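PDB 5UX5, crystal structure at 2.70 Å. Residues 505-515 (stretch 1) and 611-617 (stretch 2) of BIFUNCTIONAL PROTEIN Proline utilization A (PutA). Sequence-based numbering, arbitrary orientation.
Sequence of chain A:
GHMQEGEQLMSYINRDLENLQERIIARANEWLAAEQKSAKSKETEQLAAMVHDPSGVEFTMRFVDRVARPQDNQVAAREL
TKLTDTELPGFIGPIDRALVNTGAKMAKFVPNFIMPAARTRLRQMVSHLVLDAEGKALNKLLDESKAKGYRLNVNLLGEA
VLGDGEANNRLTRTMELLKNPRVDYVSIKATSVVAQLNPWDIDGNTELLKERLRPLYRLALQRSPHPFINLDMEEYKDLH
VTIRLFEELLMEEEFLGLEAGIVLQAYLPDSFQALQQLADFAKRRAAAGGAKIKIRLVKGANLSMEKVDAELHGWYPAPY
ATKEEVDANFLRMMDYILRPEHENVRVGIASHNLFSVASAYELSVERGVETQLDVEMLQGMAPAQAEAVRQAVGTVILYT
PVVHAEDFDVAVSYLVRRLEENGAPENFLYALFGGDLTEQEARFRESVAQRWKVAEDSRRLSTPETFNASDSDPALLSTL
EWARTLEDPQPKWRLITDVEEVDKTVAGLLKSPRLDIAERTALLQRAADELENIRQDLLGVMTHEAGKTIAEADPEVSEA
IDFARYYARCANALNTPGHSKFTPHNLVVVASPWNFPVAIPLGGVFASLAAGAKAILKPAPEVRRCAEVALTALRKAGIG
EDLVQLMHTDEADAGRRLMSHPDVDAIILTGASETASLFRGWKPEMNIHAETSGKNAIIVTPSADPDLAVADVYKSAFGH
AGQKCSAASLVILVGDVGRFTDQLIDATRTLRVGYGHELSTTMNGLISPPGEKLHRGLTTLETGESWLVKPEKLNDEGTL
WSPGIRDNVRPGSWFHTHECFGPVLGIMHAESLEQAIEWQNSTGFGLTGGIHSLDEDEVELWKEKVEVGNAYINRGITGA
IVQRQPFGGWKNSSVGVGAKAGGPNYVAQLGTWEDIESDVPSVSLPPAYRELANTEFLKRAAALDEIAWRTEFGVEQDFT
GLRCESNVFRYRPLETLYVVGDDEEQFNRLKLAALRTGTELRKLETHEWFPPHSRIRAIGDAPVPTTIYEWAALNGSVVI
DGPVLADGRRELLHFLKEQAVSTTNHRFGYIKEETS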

# COMPACT_ATOMS: atom_id res chain seq x y z
N THR A 505 20.58 18.56 31.09
CA THR A 505 20.62 17.58 30.01
C THR A 505 21.02 18.20 28.67
O THR A 505 21.81 17.61 27.93
CB THR A 505 19.26 16.90 29.91
OG1 THR A 505 19.05 16.13 31.10
CG2 THR A 505 19.20 16.00 28.70
N VAL A 506 20.47 19.37 28.34
CA VAL A 506 20.83 20.05 27.08
C VAL A 506 22.33 20.34 27.02
O VAL A 506 23.00 20.03 26.03
CB VAL A 506 20.00 21.34 26.92
CG1 VAL A 506 20.62 22.24 25.87
CG2 VAL A 506 18.58 21.00 26.51
N ALA A 507 22.87 20.97 28.06
CA ALA A 507 24.30 21.27 28.08
C ALA A 507 25.14 20.00 28.03
O ALA A 507 26.21 19.99 27.41
CB ALA A 507 24.66 22.09 29.31
N GLY A 508 24.68 18.92 28.67
CA GLY A 508 25.44 17.68 28.64
C GLY A 508 25.58 17.11 27.25
O GLY A 508 26.63 16.58 26.89
N LEU A 509 24.51 17.21 26.44
CA LEU A 509 24.58 16.76 25.05
C LEU A 509 25.54 17.59 24.22
O LEU A 509 26.27 17.06 23.38
CB LEU A 509 23.19 16.78 24.42
CG LEU A 509 22.44 15.46 24.48
CD1 LEU A 509 21.16 15.54 23.67
CD2 LEU A 509 23.35 14.42 23.91
N LEU A 510 25.56 18.91 24.44
CA LEU A 510 26.43 19.77 23.63
C LEU A 510 27.90 19.44 23.85
O LEU A 510 28.72 19.69 22.97
CB LEU A 510 26.20 21.24 23.95
CG LEU A 510 24.88 21.81 23.47
CD1 LEU A 510 24.84 23.28 23.72
CD2 LEU A 510 24.72 21.50 22.00
N LYS A 511 28.23 18.90 25.01
CA LYS A 511 29.62 18.64 25.34
C LYS A 511 30.21 17.49 24.52
O LYS A 511 31.42 17.47 24.29
CB LYS A 511 29.74 18.41 26.84
CG LYS A 511 29.92 19.74 27.56
CD LYS A 511 30.23 19.62 29.05
CE LYS A 511 30.28 21.03 29.65
NZ LYS A 511 29.20 21.90 29.06
N SER A 512 29.41 16.54 24.07
CA SER A 512 29.94 15.43 23.27
C SER A 512 30.46 15.94 21.92
O SER A 512 29.76 16.68 21.23
CB SER A 512 28.88 14.37 23.03
OG SER A 512 28.22 14.08 24.24
N PRO A 513 31.65 15.52 21.48
CA PRO A 513 32.16 15.99 20.20
C PRO A 513 31.44 15.34 19.03
O PRO A 513 30.90 14.24 19.13
CB PRO A 513 33.64 15.58 20.23
CG PRO A 513 33.63 14.34 21.06
CD PRO A 513 32.51 14.49 22.08
N ARG A 514 31.45 16.05 17.90
CA ARG A 514 30.80 15.54 16.70
C ARG A 514 31.48 14.26 16.23
O ARG A 514 32.71 14.16 16.19
CB ARG A 514 30.87 16.58 15.58
CG ARG A 514 30.06 16.18 14.36
CD ARG A 514 30.15 17.22 13.29
NE ARG A 514 29.88 18.56 13.78
CZ ARG A 514 30.40 19.64 13.21
NH1 ARG A 514 31.19 19.50 12.15
NH2 ARG A 514 30.14 20.85 13.69
N LEU A 515 30.67 13.27 15.85
CA LEU A 515 31.15 12.07 15.18
C LEU A 515 31.33 12.36 13.69
O LEU A 515 30.59 13.16 13.10
CB LEU A 515 30.14 10.94 15.35
CG LEU A 515 29.76 10.48 16.76
CD1 LEU A 515 28.45 9.77 16.71
CD2 LEU A 515 30.81 9.53 17.30
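Stretch 2, residues 611-617: AGAKAIL

A strand can pack against the last turns of a helix and then follow the chain beyond it, with apolar side chains meeting the helix and a long side chain reaching the carbonyls near its end. Residues 505-515 and 611-617 of PutA illustrate this. Stretch 2 leaves a helix at Gly612, whose positive phi (117°) belongs to a Schellman motif, and enters an extended strand at 614-617. This strand runs nearly antiparallel to helix 505-511: the N-to-C directions differ by 153°, and the axes approach to 9.0 Å. As stretch 1 advances, its partners therefore step backward from Ile616 to Gly612.

Val506 opens the contact, its CG2 lying 3.8 Å from CD1 of Ile616. Ala507 and Gly508 make no contact. One turn on from Val506, Leu509 points toward the strand and spans more of it. Its CD1 lies 3.7 Å from Ile616 CG1, while its CD2 is 3.9 Å from CG of Lys614. The alternation of the strand is equally plain, since Lys614 and Ile616 point toward stretch 1 and Ala615 points away.

At the helix end the contact changes character. Lys614, with chi2 and chi3 both p, bends its side chain back among the carbonyls of Leu509, Leu510 and Ser512: its CE lies 3.1 Å from Leu509 O and 3.3 Å from Ser512 O, and its NZ is 3.4 Å from Ser512 O and 4.2 Å from Leu510 O. Leu509 O also accepts a hydrogen bond from Ser512 N (3.3 Å). Beyond Pro513, which turns away, the extended backbone brings Arg514 alongside Gly612, with their CA atoms 6.6 Å apart and Arg514 CG 3.7 Å from Gly612 O. An ideal CB on Gly612 would come 3.8 Å from Arg514 CD, but its backbone angles alone already call for glycine.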

# COMPACT_ATOMS: atom_id res chain seq x y z
N ALA A 611 22.83 14.32 9.88
CA ALA A 611 23.35 15.64 9.57
C ALA A 611 24.60 15.95 10.38
O ALA A 611 25.43 16.75 9.94
CB ALA A 611 22.28 16.70 9.81
N GLY A 612 24.74 15.33 11.54
CA GLY A 612 25.86 15.67 12.40
C GLY A 612 25.51 16.27 13.74
O GLY A 612 26.40 16.68 14.49
N ALA A 613 24.23 16.34 14.06
CA ALA A 613 23.78 16.93 15.31
C ALA A 613 23.52 15.86 16.36
O ALA A 613 23.42 14.66 16.06
CB ALA A 613 22.52 17.75 15.08
N LYS A 614 23.44 16.30 17.61
CA LYS A 614 22.82 15.53 18.69
C LYS A 614 21.30 15.73 18.64
O LYS A 614 20.80 16.72 18.09
CB LYS A 614 23.37 15.94 20.07
CG LYS A 614 24.73 15.30 20.42
CD LYS A 614 25.94 15.83 19.63
CE LYS A 614 26.60 17.01 20.34
NZ LYS A 614 27.25 18.01 19.43
N ALA A 615 20.56 14.75 19.14
CA ALA A 615 19.10 14.86 19.09
C ALA A 615 18.47 14.62 20.45
O ALA A 615 18.85 13.68 21.17
CB ALA A 615 18.50 13.89 18.09
N ILE A 616 17.48 15.45 20.78
CA ILE A 616 16.57 15.20 21.89
C ILE A 616 15.23 14.77 21.31
O ILE A 616 14.64 15.48 20.49
CB ILE A 616 16.41 16.43 22.79
CG1 ILE A 616 17.64 16.59 23.68
CG2 ILE A 616 15.20 16.27 23.64
CD1 ILE A 616 17.67 17.88 24.46
N LEU A 617 14.78 13.59 21.71
CA LEU A 617 13.46 13.09 21.37
C LEU A 617 12.51 13.41 22.51
O LEU A 617 12.70 12.93 23.65
CB LEU A 617 13.50 11.58 21.10
CG LEU A 617 12.15 10.84 20.99
CD1 LEU A 617 11.23 11.49 19.97
CD2 LEU A 617 12.38 9.37 20.61